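Local coordinates for protein angel homolog 2 (Homo sapiens, PDB 6RW0) that removes 2',3'-cyclic phosphates as a phosphatase of the CCR4/nocturin family and probably binds the 3' untranslated regions of mRNA, at residues Ser56-Ser61 against Leu103-Glu108; Cys139-Lys144 against Val191-Leu196. All coordinates share one frame; numbering follows the deposited sequence.

Interaction 1 of 2, residues Ser56-Ser61 against Leu103-Glu108. With MG (magnesium ion), chain B.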
loop_
_atom_site.group_PDB
_atom_site.type_symbol
_atom_site.label_atom_id
_atom_site.label_comp_id
_atom_site.label_asym_id
_atom_site.label_seq_id
_atom_site.Cartn_x
_atom_site.Cartn_y
_atom_site.Cartn_z
ATOM N N SER A 56 -5.860 -3.908 -3.827
ATOM C CA SER A 56 -5.183 -2.700 -3.298
ATOM C C SER A 56 -5.361 -1.621 -4.363
ATOM O O SER A 56 -4.982 -1.877 -5.479
ATOM C CB SER A 56 -3.743 -2.942 -2.982
ATOM O OG SER A 56 -3.186 -1.800 -2.375
ATOM N N TYR A 57 -5.942 -0.481 -4.034
ATOM C CA TYR A 57 -6.233 0.538 -5.058
ATOM C C TYR A 57 -6.088 1.946 -4.479
ATOM O O TYR A 57 -6.838 2.270 -3.587
ATOM C CB TYR A 57 -7.662 0.317 -5.560
ATOM C CG TYR A 57 -8.045 0.971 -6.864
ATOM C CD1 TYR A 57 -7.121 1.627 -7.648
ATOM C CD2 TYR A 57 -9.335 0.868 -7.322
ATOM C CE1 TYR A 57 -7.486 2.196 -8.854
ATOM C CE2 TYR A 57 -9.716 1.426 -8.526
ATOM C CZ TYR A 57 -8.790 2.101 -9.287
ATOM O OH TYR A 57 -9.149 2.657 -10.474
ATOM N N ASN A 58 -5.181 2.751 -5.021
ATOM C CA ASN A 58 -5.098 4.191 -4.705
ATOM C C ASN A 58 -6.080 4.825 -5.703
ATOM O O ASN A 58 -5.789 4.792 -6.871
ATOM C CB ASN A 58 -3.662 4.682 -4.835
ATOM C CG ASN A 58 -3.550 6.174 -4.640
ATOM O OD1 ASN A 58 -4.469 6.898 -4.928
ATOM N ND2 ASN A 58 -2.412 6.625 -4.165
ATOM N N ILE A 59 -7.214 5.344 -5.239
ATOM C CA ILE A 59 -8.331 5.773 -6.126
ATOM C C ILE A 59 -8.213 7.232 -6.560
ATOM O O ILE A 59 -9.021 7.629 -7.361
ATOM C CB ILE A 59 -9.688 5.462 -5.461
ATOM C CG1 ILE A 59 -9.986 6.349 -4.247
ATOM C CG2 ILE A 59 -9.772 3.986 -5.115
ATOM C CD1 ILE A 59 -11.402 6.232 -3.750
ATOM N N LEU A 60 -7.238 7.971 -6.048
ATOM C CA LEU A 60 -6.983 9.375 -6.380
ATOM C C LEU A 60 -8.039 10.281 -5.746
ATOM O O LEU A 60 -9.194 10.317 -6.180
ATOM C CB LEU A 60 -6.822 9.615 -7.887
ATOM C CG LEU A 60 -6.594 11.067 -8.327
ATOM C CD1 LEU A 60 -5.401 11.736 -7.676
ATOM C CD2 LEU A 60 -6.461 11.086 -9.854
ATOM N N SER A 61 -7.640 11.010 -4.713
ATOM C CA SER A 61 -8.534 11.952 -4.049
ATOM C C SER A 61 -8.805 13.144 -4.953
ATOM O O SER A 61 -7.884 13.688 -5.564
ATOM C CB SER A 61 -7.852 12.405 -2.758
ATOM O OG SER A 61 -8.216 13.721 -2.369
ATOM N N LEU A 103 -7.868 0.431 0.245
ATOM C CA LEU A 103 -7.946 1.626 -0.577
ATOM C C LEU A 103 -7.086 2.732 0.013
ATOM O O LEU A 103 -6.970 2.871 1.234
ATOM C CB LEU A 103 -9.399 2.098 -0.689
ATOM C CG LEU A 103 -10.434 1.053 -1.136
ATOM C CD1 LEU A 103 -11.839 1.635 -1.119
ATOM C CD2 LEU A 103 -10.078 0.516 -2.510
ATOM N N GLN A 104 -6.491 3.528 -0.870
ATOM C CA GLN A 104 -5.781 4.732 -0.480
ATOM C C GLN A 104 -6.374 5.937 -1.202
ATOM O O GLN A 104 -7.066 5.805 -2.212
ATOM C CB GLN A 104 -4.268 4.617 -0.741
ATOM C CG GLN A 104 -3.634 3.318 -0.204
ATOM C CD GLN A 104 -3.761 2.161 -1.163
ATOM O OE1 GLN A 104 -3.729 2.337 -2.383
ATOM N NE2 GLN A 104 -3.915 0.965 -0.623
ATOM N N GLU A 105 -6.074 7.121 -0.662
ATOM C CA GLU A 105 -6.584 8.398 -1.176
ATOM C C GLU A 105 -8.109 8.448 -1.158
ATOM O O GLU A 105 -8.746 8.988 -2.064
ATOM C CB GLU A 105 -5.985 8.766 -2.529
ATOM C CG GLU A 105 -4.520 9.086 -2.369
ATOM C CD GLU A 105 -3.938 9.916 -3.484
ATOM O OE1 GLU A 105 -4.679 10.714 -4.117
ATOM O OE2 GLU A 105 -2.716 9.770 -3.718
ATOM N N VAL A 106 -8.683 7.887 -0.097
ATOM C CA VAL A 106 -10.119 7.908 0.152
ATOM C C VAL A 106 -10.435 9.221 0.855
ATOM O O VAL A 106 -10.052 9.423 2.011
ATOM C CB VAL A 106 -10.534 6.696 0.997
ATOM C CG1 VAL A 106 -12.001 6.787 1.426
ATOM C CG2 VAL A 106 -10.202 5.409 0.241
ATOM N N GLN A 107 -11.123 10.119 0.149
ATOM C CA GLN A 107 -11.397 11.458 0.655
ATOM C C GLN A 107 -12.579 11.429 1.619
ATOM O O GLN A 107 -13.605 10.808 1.334
ATOM C CB GLN A 107 -11.678 12.379 -0.532
ATOM C CG GLN A 107 -11.820 13.818 -0.173
ATOM C CD GLN A 107 -11.771 14.708 -1.384
ATOM O OE1 GLN A 107 -10.816 14.661 -2.156
ATOM N NE2 GLN A 107 -12.809 15.509 -1.570
ATOM N N GLU A 108 -12.426 12.096 2.767
ATOM C CA GLU A 108 -13.375 11.916 3.864
ATOM C C GLU A 108 -14.799 12.294 3.460
ATOM O O GLU A 108 -15.747 11.548 3.745
ATOM C CB GLU A 108 -12.938 12.715 5.097
ATOM C CG GLU A 108 -13.878 12.505 6.303
ATOM C CD GLU A 108 -13.631 13.466 7.465
ATOM O OE1 GLU A 108 -13.276 14.640 7.225
ATOM O OE2 GLU A 108 -13.787 13.029 8.627
HETATM MG MG MG B . -1.568 10.390 -5.595
HETATM O O HOH W 1 -2.468 0.568 -3.993
HETATM O O HOH W 2 -3.331 9.049 -6.536
HETATM O O HOH W 3 -2.717 12.243 -5.327
HETATM O O HOH W 4 -0.835 10.882 -7.690
HETATM O O HOH W 5 0.548 11.710 -5.020
HETATM O O HOH W 6 0.039 8.879 -6.098
#
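The parallel strand ends of Ser56-Ser61 and Leu103-Glu108 flank a magnesium site of the endonuclease/exonuclease/phosphatase fold, where Glu105, the protein ligand, meets Asn58 and Ser61. Two backbone hydrogen bonds join the segments: Gln104 N to Tyr57 O (3.0 Å), and Ile59 N, just past the first strand, to Gln104 O. Glu105 then turns a corner in a G1 beta bulge opposite Gly138. Its CG is anti to the carbonyl carbon (chi1 -68°), and the chain runs on extended to the metal. Glu105 OE2 binds magnesium at 2.3 Å; five waters are the other ligands. Asn58 ND2 donates to Glu105 OE2 (3.2 Å) from above the carboxylate plane, while OE2 lies close to the amide plane of Asn58. ND2 also bonds Asp236. Asn58 OD1 accepts from Leu60 N in an Asx turn and from a metal-bound water. Ser61 N donates a hydrogen bond to Glu105 OE1 on its anti side (3.0 Å), and a second metal water donates to OE1. Further on, Ser61 OG donates to a lone pair of Gln107 OE1 at 2.8 Å. At the other end, one water bridges Ser56 OG and Gln104 OE1, and Gln104 NE2 is hydrogen-bonded to Asn193. Both carboxylate oxygens of Glu105 are thus gripped by protein donors, which fixes the rotation of the group. Asn58 and Ser61 act as a second shell that positions the metal ligand.

Interaction 2 of 2, residues Cys139-Lys144 against Val191-Leu196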
loop_
_atom_site.group_PDB
_atom_site.type_symbol
_atom_site.label_atom_id
_atom_site.label_comp_id
_atom_site.label_asym_id
_atom_site.label_seq_id
_atom_site.Cartn_x
_atom_site.Cartn_y
_atom_site.Cartn_z
ATOM N N CYS A 139 -6.758 6.083 4.370
ATOM C CA CYS A 139 -6.791 4.678 4.006
ATOM C C CYS A 139 -8.079 4.036 4.498
ATOM O O CYS A 139 -8.581 4.347 5.588
ATOM C CB CYS A 139 -5.646 3.916 4.674
ATOM S SG CYS A 139 -4.011 4.309 4.100
ATOM N N ALA A 140 -8.586 3.088 3.728
ATOM C CA ALA A 140 -9.709 2.278 4.164
ATOM C C ALA A 140 -9.364 0.810 3.973
ATOM O O ALA A 140 -8.678 0.447 3.015
ATOM C CB ALA A 140 -10.998 2.620 3.416
ATOM N N ILE A 141 -9.811 -0.025 4.903
ATOM C CA ILE A 141 -9.811 -1.472 4.716
ATOM C C ILE A 141 -11.251 -1.937 4.844
ATOM O O ILE A 141 -11.912 -1.654 5.848
ATOM C CB ILE A 141 -8.903 -2.217 5.708
ATOM C CG1 ILE A 141 -7.449 -1.784 5.570
ATOM C CG2 ILE A 141 -8.995 -3.727 5.450
ATOM C CD1 ILE A 141 -6.510 -2.345 6.659
ATOM N N CYS A 142 -11.731 -2.638 3.826
ATOM C CA CYS A 142 -13.103 -3.102 3.756
ATOM C C CYS A 142 -13.075 -4.599 3.503
ATOM O O CYS A 142 -12.165 -5.111 2.849
ATOM C CB CYS A 142 -13.834 -2.407 2.605
ATOM S SG CYS A 142 -13.597 -0.602 2.532
ATOM N N PHE A 143 -14.044 -5.328 4.017
ATOM C CA PHE A 143 -14.047 -6.794 3.831
ATOM C C PHE A 143 -15.490 -7.290 3.761
ATOM O O PHE A 143 -16.349 -6.675 4.319
ATOM C CB PHE A 143 -13.245 -7.469 4.946
ATOM C CG PHE A 143 -13.863 -7.288 6.299
ATOM C CD1 PHE A 143 -13.464 -6.276 7.141
ATOM C CD2 PHE A 143 -14.908 -8.096 6.677
ATOM C CE1 PHE A 143 -14.074 -6.120 8.367
ATOM C CE2 PHE A 143 -15.516 -7.937 7.898
ATOM C CZ PHE A 143 -15.089 -6.958 8.737
ATOM N N LYS A 144 -15.721 -8.344 2.996
ATOM C CA LYS A 144 -17.087 -8.891 2.865
ATOM C C LYS A 144 -17.475 -9.466 4.221
ATOM O O LYS A 144 -16.769 -10.312 4.696
ATOM C CB LYS A 144 -17.122 -9.972 1.785
ATOM C CG LYS A 144 -16.971 -9.446 0.372
ATOM C CD LYS A 144 -18.070 -8.524 -0.040
ATOM C CE LYS A 144 -18.161 -8.349 -1.539
ATOM N NZ LYS A 144 -18.620 -9.592 -2.185
ATOM N N VAL A 191 -4.590 -7.881 8.094
ATOM C CA VAL A 191 -4.558 -7.091 6.868
ATOM C C VAL A 191 -4.113 -5.682 7.218
ATOM O O VAL A 191 -4.722 -5.024 8.075
ATOM C CB VAL A 191 -5.930 -7.057 6.174
ATOM C CG1 VAL A 191 -5.869 -6.215 4.905
ATOM C CG2 VAL A 191 -6.413 -8.459 5.866
ATOM N N ALA A 192 -3.064 -5.217 6.551
ATOM C CA ALA A 192 -2.502 -3.900 6.786
ATOM C C ALA A 192 -2.553 -3.091 5.503
ATOM O O ALA A 192 -2.486 -3.643 4.400
ATOM C CB ALA A 192 -1.067 -4.008 7.274
ATOM N N ASN A 193 -2.692 -1.773 5.658
ATOM C CA ASN A 193 -2.787 -0.844 4.542
ATOM C C ASN A 193 -2.126 0.463 4.949
ATOM O O ASN A 193 -2.261 0.903 6.096
ATOM C CB ASN A 193 -4.276 -0.649 4.221
ATOM C CG ASN A 193 -4.530 0.243 3.013
ATOM O OD1 ASN A 193 -3.655 0.471 2.187
ATOM N ND2 ASN A 193 -5.764 0.721 2.895
ATOM N N THR A 194 -1.404 1.077 4.015
ATOM C CA THR A 194 -0.796 2.369 4.287
ATOM C C THR A 194 -0.602 3.135 2.994
ATOM O O THR A 194 -0.716 2.593 1.892
ATOM C CB THR A 194 0.533 2.212 5.043
ATOM O OG1 THR A 194 0.959 3.478 5.562
ATOM C CG2 THR A 194 1.653 1.696 4.138
ATOM N N HIS A 195 -0.270 4.412 3.161
ATOM C CA HIS A 195 0.132 5.300 2.073
ATOM C C HIS A 195 1.282 6.116 2.663
ATOM O O HIS A 195 1.059 7.005 3.491
ATOM C CB HIS A 195 -1.037 6.160 1.621
ATOM C CG HIS A 195 -0.766 6.946 0.380
ATOM N ND1 HIS A 195 -1.710 7.768 -0.193
ATOM C CD2 HIS A 195 0.341 7.041 -0.391
ATOM C CE1 HIS A 195 -1.192 8.344 -1.264
ATOM N NE2 HIS A 195 0.046 7.908 -1.420
ATOM N N LEU A 196 2.510 5.773 2.283
ATOM C CA LEU A 196 3.681 6.435 2.844
ATOM C C LEU A 196 3.909 7.802 2.202
ATOM O O LEU A 196 3.446 8.090 1.093
ATOM C CB LEU A 196 4.942 5.587 2.653
ATOM C CG LEU A 196 4.949 4.196 3.291
ATOM C CD1 LEU A 196 6.338 3.575 3.161
ATOM C CD2 LEU A 196 4.511 4.245 4.751
#
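Strands 139-144 and 191-195 run roughly antiparallel, at 158°, with their axes 7.0 Å apart at closest approach. They belong to different sheets and face each other across the core of the two-sheet sandwich of the DNase I-like fold. No backbone bridge joins them, and side chains fill the gap. Ile141 and Asn193 lie alongside each other, running in opposite senses. Ile141 CG1 is anti to the carbonyl carbon (chi1 -61°) and lies 3.6 Å from Asn193 CB. Ile141 CD1 ends 3.5 Å from Val191 O, so the methyl group rests against the backbone of the facing strand. The other branch, Ile141 CG2, meets Val191 CG1 at 4.0 Å. Leu173 and Leu175 of strand 171-179 also pack on Ile141. Asn193 brings a polar group into this buried layer. With CG anti to the backbone N (chi1 -177°), the amide is carried to strand 100-107, where OD1 accepts from Gln104 NE2 and ND2 donates to Leu103 O. These bonds satisfy both polar atoms of the side chain. Cys139 CB lies 3.7 Å from Asn193 ND2, and Cys139 SG lies 3.8 Å from Thr194 CA.

In the fold
From the N terminus, strand 49-58 leads into helices 62-67 and 82-96 before strand 100-107 returns beside it. Interaction 1 closes this connection, about half of it helix, within one sheet. The chain then passes through helix 108-121 and strand 124-130 to strand 137-144. Interaction 2 opens there and closes after 46 intervening residues, which include strands 148-157 and 171-179, on strand 189-195 of the second sheet. The two loops follow in series, neither nested nor crossed. Strands 100-107 and 137-144 are neighbours, with Leu103 N bonded to Ala140 O. Interaction 1 therefore ties strands within a sheet, interaction 2 joins the two sheets, and His195 packs against Asn58 and Glu105 near the magnesium.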